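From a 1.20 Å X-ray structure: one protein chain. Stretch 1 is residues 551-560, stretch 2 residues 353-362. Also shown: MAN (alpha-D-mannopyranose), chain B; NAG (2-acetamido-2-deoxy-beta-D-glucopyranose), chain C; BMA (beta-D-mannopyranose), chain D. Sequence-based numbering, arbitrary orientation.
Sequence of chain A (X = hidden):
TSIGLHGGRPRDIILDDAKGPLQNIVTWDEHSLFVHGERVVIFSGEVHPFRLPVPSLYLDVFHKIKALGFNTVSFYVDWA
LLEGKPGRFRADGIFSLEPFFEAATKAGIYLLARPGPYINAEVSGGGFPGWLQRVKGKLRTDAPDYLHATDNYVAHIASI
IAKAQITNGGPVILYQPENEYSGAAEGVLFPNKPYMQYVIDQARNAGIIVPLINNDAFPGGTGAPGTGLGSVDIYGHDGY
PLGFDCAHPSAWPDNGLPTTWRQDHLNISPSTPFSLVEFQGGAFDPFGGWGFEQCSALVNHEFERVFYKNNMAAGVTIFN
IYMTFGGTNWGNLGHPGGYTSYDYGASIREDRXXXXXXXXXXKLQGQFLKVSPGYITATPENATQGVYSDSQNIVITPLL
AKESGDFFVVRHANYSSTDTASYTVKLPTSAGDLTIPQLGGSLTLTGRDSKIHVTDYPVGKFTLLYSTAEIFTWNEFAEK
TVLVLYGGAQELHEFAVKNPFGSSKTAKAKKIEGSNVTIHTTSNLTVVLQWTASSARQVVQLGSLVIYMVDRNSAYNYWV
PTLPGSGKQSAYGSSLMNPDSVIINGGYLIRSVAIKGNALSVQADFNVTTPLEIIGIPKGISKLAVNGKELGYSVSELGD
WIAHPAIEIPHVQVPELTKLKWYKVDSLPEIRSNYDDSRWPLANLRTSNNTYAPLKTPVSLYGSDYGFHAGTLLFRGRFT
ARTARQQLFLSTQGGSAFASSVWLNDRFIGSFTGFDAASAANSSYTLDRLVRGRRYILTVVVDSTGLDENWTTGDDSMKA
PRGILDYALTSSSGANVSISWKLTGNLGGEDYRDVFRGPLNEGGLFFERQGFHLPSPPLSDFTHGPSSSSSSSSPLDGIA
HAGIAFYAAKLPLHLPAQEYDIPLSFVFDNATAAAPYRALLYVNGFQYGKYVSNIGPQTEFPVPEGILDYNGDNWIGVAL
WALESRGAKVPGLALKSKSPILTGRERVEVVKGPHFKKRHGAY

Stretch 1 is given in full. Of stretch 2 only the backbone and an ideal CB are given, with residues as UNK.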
# COMPACT_ATOMS: atom_id res chain seq x y z
N ASP A 551 13.60 -12.11 -24.63
CA ASP A 551 13.55 -10.66 -24.44
C ASP A 551 12.82 -10.36 -23.15
O ASP A 551 12.15 -11.19 -22.49
CB ASP A 551 12.95 -9.97 -25.65
CG ASP A 551 11.47 -10.22 -25.84
OD1 ASP A 551 10.92 -11.19 -25.27
OD2 ASP A 551 10.89 -9.45 -26.64
N ARG A 552 12.92 -9.09 -22.73
CA ARG A 552 12.32 -8.67 -21.46
C ARG A 552 10.84 -8.93 -21.41
O ARG A 552 10.31 -9.39 -20.41
CB ARG A 552 12.54 -7.14 -21.30
CG ARG A 552 11.97 -6.67 -19.98
CD ARG A 552 11.91 -5.12 -19.96
NE ARG A 552 13.24 -4.51 -19.90
CZ ARG A 552 13.92 -3.83 -20.79
NH1 ARG A 552 13.47 -3.52 -22.03
NH2 ARG A 552 15.12 -3.41 -20.42
N ASN A 553 10.13 -8.61 -22.50
CA ASN A 553 8.68 -8.77 -22.45
C ASN A 553 8.30 -10.24 -22.38
O ASN A 553 7.25 -10.51 -21.78
CB ASN A 553 8.04 -8.09 -23.67
CG ASN A 553 8.16 -6.59 -23.51
OD1 ASN A 553 9.19 -5.98 -23.81
ND2 ASN A 553 7.08 -5.95 -23.07
N SER A 554 9.11 -11.15 -22.90
CA SER A 554 8.83 -12.58 -22.65
C SER A 554 9.16 -12.93 -21.20
O SER A 554 8.40 -13.69 -20.56
CB SER A 554 9.70 -13.42 -23.57
OG SER A 554 9.26 -13.23 -24.89
N ALA A 555 10.28 -12.41 -20.67
CA ALA A 555 10.65 -12.73 -19.28
C ALA A 555 9.58 -12.30 -18.28
O ALA A 555 9.36 -12.91 -17.24
CB ALA A 555 11.95 -12.00 -18.91
N TYR A 556 8.83 -11.24 -18.60
CA TYR A 556 7.74 -10.79 -17.74
C TYR A 556 6.74 -11.91 -17.48
O TYR A 556 6.04 -11.86 -16.47
CB TYR A 556 6.97 -9.71 -18.48
CG TYR A 556 7.55 -8.31 -18.46
CD1 TYR A 556 8.59 -7.90 -17.63
CD2 TYR A 556 6.96 -7.36 -19.32
CE1 TYR A 556 9.05 -6.57 -17.67
CE2 TYR A 556 7.39 -6.04 -19.34
CZ TYR A 556 8.45 -5.65 -18.52
OH TYR A 556 8.87 -4.35 -18.53
N ASN A 557 6.64 -12.89 -18.38
CA ASN A 557 5.66 -13.97 -18.19
C ASN A 557 6.22 -15.23 -17.57
O ASN A 557 5.53 -16.24 -17.53
CB ASN A 557 5.04 -14.33 -19.58
CG ASN A 557 4.33 -13.11 -20.15
OD1 ASN A 557 3.44 -12.47 -19.60
ND2 ASN A 557 4.78 -12.80 -21.37
N TYR A 558 7.45 -15.20 -17.08
CA TYR A 558 8.02 -16.35 -16.38
C TYR A 558 7.83 -16.21 -14.85
O TYR A 558 7.73 -15.08 -14.32
CB TYR A 558 9.56 -16.44 -16.65
CG TYR A 558 9.93 -17.03 -17.98
CD1 TYR A 558 9.59 -16.38 -19.20
CD2 TYR A 558 10.65 -18.21 -18.11
CE1 TYR A 558 9.96 -16.93 -20.42
CE2 TYR A 558 11.03 -18.78 -19.33
CZ TYR A 558 10.66 -18.11 -20.48
OH TYR A 558 11.01 -18.66 -21.72
N TRP A 559 7.83 -17.36 -14.18
CA TRP A 559 7.51 -17.43 -12.77
C TRP A 559 8.42 -18.46 -12.15
O TRP A 559 8.80 -19.44 -12.82
CB TRP A 559 6.04 -17.86 -12.58
CG TRP A 559 5.07 -16.95 -13.25
CD1 TRP A 559 4.58 -17.12 -14.52
CD2 TRP A 559 4.49 -15.75 -12.76
NE1 TRP A 559 3.71 -16.08 -14.84
CE2 TRP A 559 3.65 -15.23 -13.77
CE3 TRP A 559 4.61 -15.05 -11.54
CZ2 TRP A 559 2.91 -14.05 -13.63
CZ3 TRP A 559 3.87 -13.88 -11.42
CH2 TRP A 559 3.04 -13.38 -12.42
N VAL A 560 8.72 -18.29 -10.86
CA VAL A 560 9.58 -19.24 -10.18
C VAL A 560 8.99 -19.61 -8.83
O VAL A 560 9.52 -19.27 -7.75
CB VAL A 560 11.01 -18.69 -10.01
CG1 VAL A 560 11.96 -19.82 -9.62
CG2 VAL A 560 11.53 -18.00 -11.27
N UNK A 353 -5.22 -6.28 -8.74
CA UNK A 353 -4.75 -6.72 -10.06
C UNK A 353 -3.23 -6.43 -10.20
O UNK A 353 -2.73 -5.43 -9.67
CB UNK A 353 -5.54 -6.02 -11.17
N UNK A 354 -2.58 -7.33 -10.95
CA UNK A 354 -1.14 -7.26 -11.17
C UNK A 354 -0.84 -7.18 -12.66
O UNK A 354 0.04 -7.82 -13.22
CB UNK A 354 -0.44 -8.47 -10.55
N UNK A 355 -1.61 -6.31 -13.33
CA UNK A 355 -1.39 -6.06 -14.74
C UNK A 355 -0.45 -4.90 -14.99
O UNK A 355 0.04 -4.79 -16.13
CB UNK A 355 -2.73 -5.80 -15.44
N UNK A 356 -0.13 -4.04 -14.04
CA UNK A 356 0.76 -2.89 -14.37
C UNK A 356 2.13 -3.42 -14.74
O UNK A 356 2.65 -4.38 -14.12
CB UNK A 356 0.87 -1.91 -13.20
N UNK A 357 2.75 -2.80 -15.76
CA UNK A 357 4.07 -3.29 -16.20
C UNK A 357 5.08 -3.30 -15.06
O UNK A 357 5.96 -4.16 -14.98
CB UNK A 357 4.60 -2.43 -17.35
N UNK A 358 4.94 -2.31 -14.15
CA UNK A 358 5.89 -2.23 -13.04
C UNK A 358 5.85 -3.49 -12.19
O UNK A 358 6.85 -3.85 -11.57
CB UNK A 358 5.60 -1.00 -12.17
N UNK A 359 4.75 -4.22 -12.11
CA UNK A 359 4.73 -5.50 -11.37
C UNK A 359 5.73 -6.46 -12.01
O UNK A 359 6.54 -7.12 -11.34
CB UNK A 359 3.33 -6.11 -11.36
N UNK A 360 5.58 -6.64 -13.35
CA UNK A 360 6.41 -7.67 -14.00
C UNK A 360 7.87 -7.28 -13.96
O UNK A 360 8.73 -8.17 -13.81
CB UNK A 360 5.97 -7.89 -15.45
N UNK A 361 8.17 -5.97 -14.08
CA UNK A 361 9.59 -5.55 -13.97
C UNK A 361 10.12 -5.82 -12.57
O UNK A 361 11.26 -6.25 -12.41
CB UNK A 361 9.75 -4.07 -14.31
N UNK A 362 9.29 -5.59 -11.53
CA UNK A 362 9.76 -5.84 -10.16
C UNK A 362 10.03 -7.31 -9.95
O UNK A 362 11.00 -7.65 -9.25
CB UNK A 362 8.74 -5.35 -9.13
C1 MAN B . 5.18 -2.42 -23.50
C2 MAN B . 6.60 -2.01 -23.15
C3 MAN B . 7.34 -1.65 -24.46
C4 MAN B . 7.30 -2.87 -25.42
C5 MAN B . 5.82 -3.22 -25.70
C6 MAN B . 5.74 -4.51 -26.54
O2 MAN B . 7.24 -3.10 -22.51
O3 MAN B . 8.73 -1.41 -24.10
O4 MAN B . 7.92 -2.51 -26.63
O5 MAN B . 5.19 -3.50 -24.44
O6 MAN B . 4.38 -4.74 -26.92
C1 NAG C . 0.14 -5.81 -19.28
C2 NAG C . 1.51 -5.77 -19.94
C3 NAG C . 2.15 -4.41 -19.77
C4 NAG C . 1.20 -3.32 -20.28
C5 NAG C . -0.15 -3.47 -19.55
C6 NAG C . -1.22 -2.51 -20.07
C7 NAG C . 2.56 -7.99 -19.83
C8 NAG C . 3.24 -8.99 -18.94
N2 NAG C . 2.36 -6.79 -19.30
O3 NAG C . 3.38 -4.36 -20.43
O4 NAG C . 1.77 -2.06 -19.93
O5 NAG C . -0.65 -4.79 -19.84
O6 NAG C . -1.35 -2.60 -21.48
O7 NAG C . 2.10 -8.31 -20.93
C1 BMA D . 1.71 -1.13 -20.89
C2 BMA D . 2.26 0.21 -20.37
C3 BMA D . 2.25 1.23 -21.51
C4 BMA D . 3.04 0.70 -22.72
C5 BMA D . 2.46 -0.68 -23.12
C6 BMA D . 3.16 -1.31 -24.30
O2 BMA D . 3.58 0.04 -19.81
O3 BMA D . 2.89 2.41 -21.03
O4 BMA D . 2.82 1.63 -23.79
O5 BMA D . 2.55 -1.59 -21.99
O6 BMA D . 4.60 -1.26 -24.10

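Position 353 is out of reach of stretch 1, and its extended backbone admits almost any residue. It is Arg 353.

Position 354 points its CA-to-CB bond toward stretch 1, but nothing there lies within 5.5 Å of the ideal CB. The nearest feature is the indole of Trp 559. A medium or large apolar side chain could span the gap. The residue is Ile 354, whose CD1 lies 4.4 Å from Trp 559 CH2.

Positions 355 and 356 are too distant for stretch 1 to decide. They are Asp 355 and Arg 356.

Position 357 has helical angles and a sideways CB, 4.8 Å from Tyr 556 OH. That hydroxyl, Asn 553 ND2 and the sugar hydroxyls all offer protons. A long acceptor suits the site, Glu or Gln. It is Glu 357. Tyr 556 OH donates to Glu 357 OE2 at 2.7 Å, and MAN O2 donates to the same OE2 at 2.6 Å. Asn 553 ND2 in turn donates to MAN O2 at 2.9 Å, so the mannose links the two side chains. BMA O2 donates to Glu 357 OE1 at 2.7 Å.

Position 358 points away and is unconstrained by stretch 1; it is Lys 358.

Position 359 has a sideways CB, with no atom of stretch 1 within 5.5 Å. Only a long side chain could reach Trp 559; an aromatic or a long aliphatic one would suit. It is Tyr 359. Its CE1 lies 3.9 Å from Trp 559 CH2. Its OH lies at the edge of the indole, 3.9 Å from Trp 559 CZ3.

At position 360 the CB points toward stretch 1, and the ideal CB is 3.4 Å from Tyr 556 CD1. Small residues fit best: Gly, Ala or Ser. It is Ser 360. Its CB packs over one face of the Tyr 556 ring, 3.8 Å from the centroid, a CH-pi contact. Water 1 bridges Ser 360 OG (2.7 Å) and Tyr 556 O (3.0 Å).

Position 361 has a sideways CB, 4.3 Å from Tyr 556 CE1. Arg 552 offers positive charge nearby, so an acidic or polar side chain suits. It is Glu 361. Its OE1 stays 4.3 Å from Arg 552 NE, beyond a salt bridge. Water 3 fills the gap, donating to Glu 361 OE1 (2.8 Å) and accepting from Arg 552 NE (2.6 Å). Water 2 donates to Glu 361 OE1 (2.7 Å) and Tyr 556 OH (2.9 Å).

Position 362 is out of reach and open to many helix-compatible residues; it is Leu 362.

Stretch 2 (353-362) RIDREKYSEL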
# COMPACT_ATOMS: atom_id res chain seq x y z
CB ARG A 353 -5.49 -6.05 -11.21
CG ARG A 353 -6.91 -6.59 -11.37
CD ARG A 353 -7.58 -5.87 -12.54
NE ARG A 353 -7.83 -4.47 -12.31
CZ ARG A 353 -7.66 -3.44 -13.12
NH1 ARG A 353 -7.17 -3.52 -14.37
NH2 ARG A 353 -7.97 -2.22 -12.70
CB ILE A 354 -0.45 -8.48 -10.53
CG1 ILE A 354 -1.04 -9.83 -11.00
CG2 ILE A 354 -0.52 -8.32 -9.01
CD1 ILE A 354 -0.19 -11.00 -10.60
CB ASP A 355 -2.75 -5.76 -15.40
CG ASP A 355 -3.27 -4.46 -14.83
OD1 ASP A 355 -3.54 -4.32 -13.64
OD2 ASP A 355 -3.42 -3.41 -15.56
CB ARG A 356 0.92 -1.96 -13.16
CG ARG A 356 -0.40 -1.18 -12.93
CD ARG A 356 -0.26 -0.34 -11.65
NE ARG A 356 -1.25 0.74 -11.64
CZ ARG A 356 -1.76 1.29 -10.55
NH1 ARG A 356 -1.43 0.87 -9.33
NH2 ARG A 356 -2.65 2.29 -10.68
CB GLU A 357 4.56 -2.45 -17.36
CG GLU A 357 5.82 -3.06 -18.00
CD GLU A 357 6.08 -2.63 -19.45
OE1 GLU A 357 5.14 -2.16 -20.16
OE2 GLU A 357 7.22 -2.78 -19.90
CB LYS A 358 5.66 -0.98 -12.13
CG LYS A 358 4.24 -0.92 -11.59
CD LYS A 358 3.99 0.33 -10.78
CE LYS A 358 4.87 0.42 -9.53
NZ LYS A 358 4.64 1.72 -8.81
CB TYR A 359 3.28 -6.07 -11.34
CG TYR A 359 3.26 -7.42 -10.63
CD1 TYR A 359 3.47 -8.62 -11.34
CD2 TYR A 359 3.01 -7.48 -9.24
CE1 TYR A 359 3.47 -9.85 -10.71
CE2 TYR A 359 3.01 -8.71 -8.61
CZ TYR A 359 3.23 -9.89 -9.35
OH TYR A 359 3.23 -11.13 -8.77
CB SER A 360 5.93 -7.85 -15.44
OG SER A 360 4.54 -8.23 -15.45
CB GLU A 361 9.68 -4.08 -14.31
CG GLU A 361 11.03 -3.49 -13.89
CD GLU A 361 12.27 -4.10 -14.52
OE1 GLU A 361 12.18 -4.42 -15.74
OE2 GLU A 361 13.37 -4.24 -13.86
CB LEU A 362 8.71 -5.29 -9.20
CG LEU A 362 9.05 -5.31 -7.73
CD1 LEU A 362 10.39 -4.65 -7.43
CD2 LEU A 362 7.93 -4.56 -6.98
O HOH W 1 3.74 -10.73 -14.82
O HOH W 2 11.12 -2.82 -17.57
O HOH W 3 14.27 -4.92 -17.58
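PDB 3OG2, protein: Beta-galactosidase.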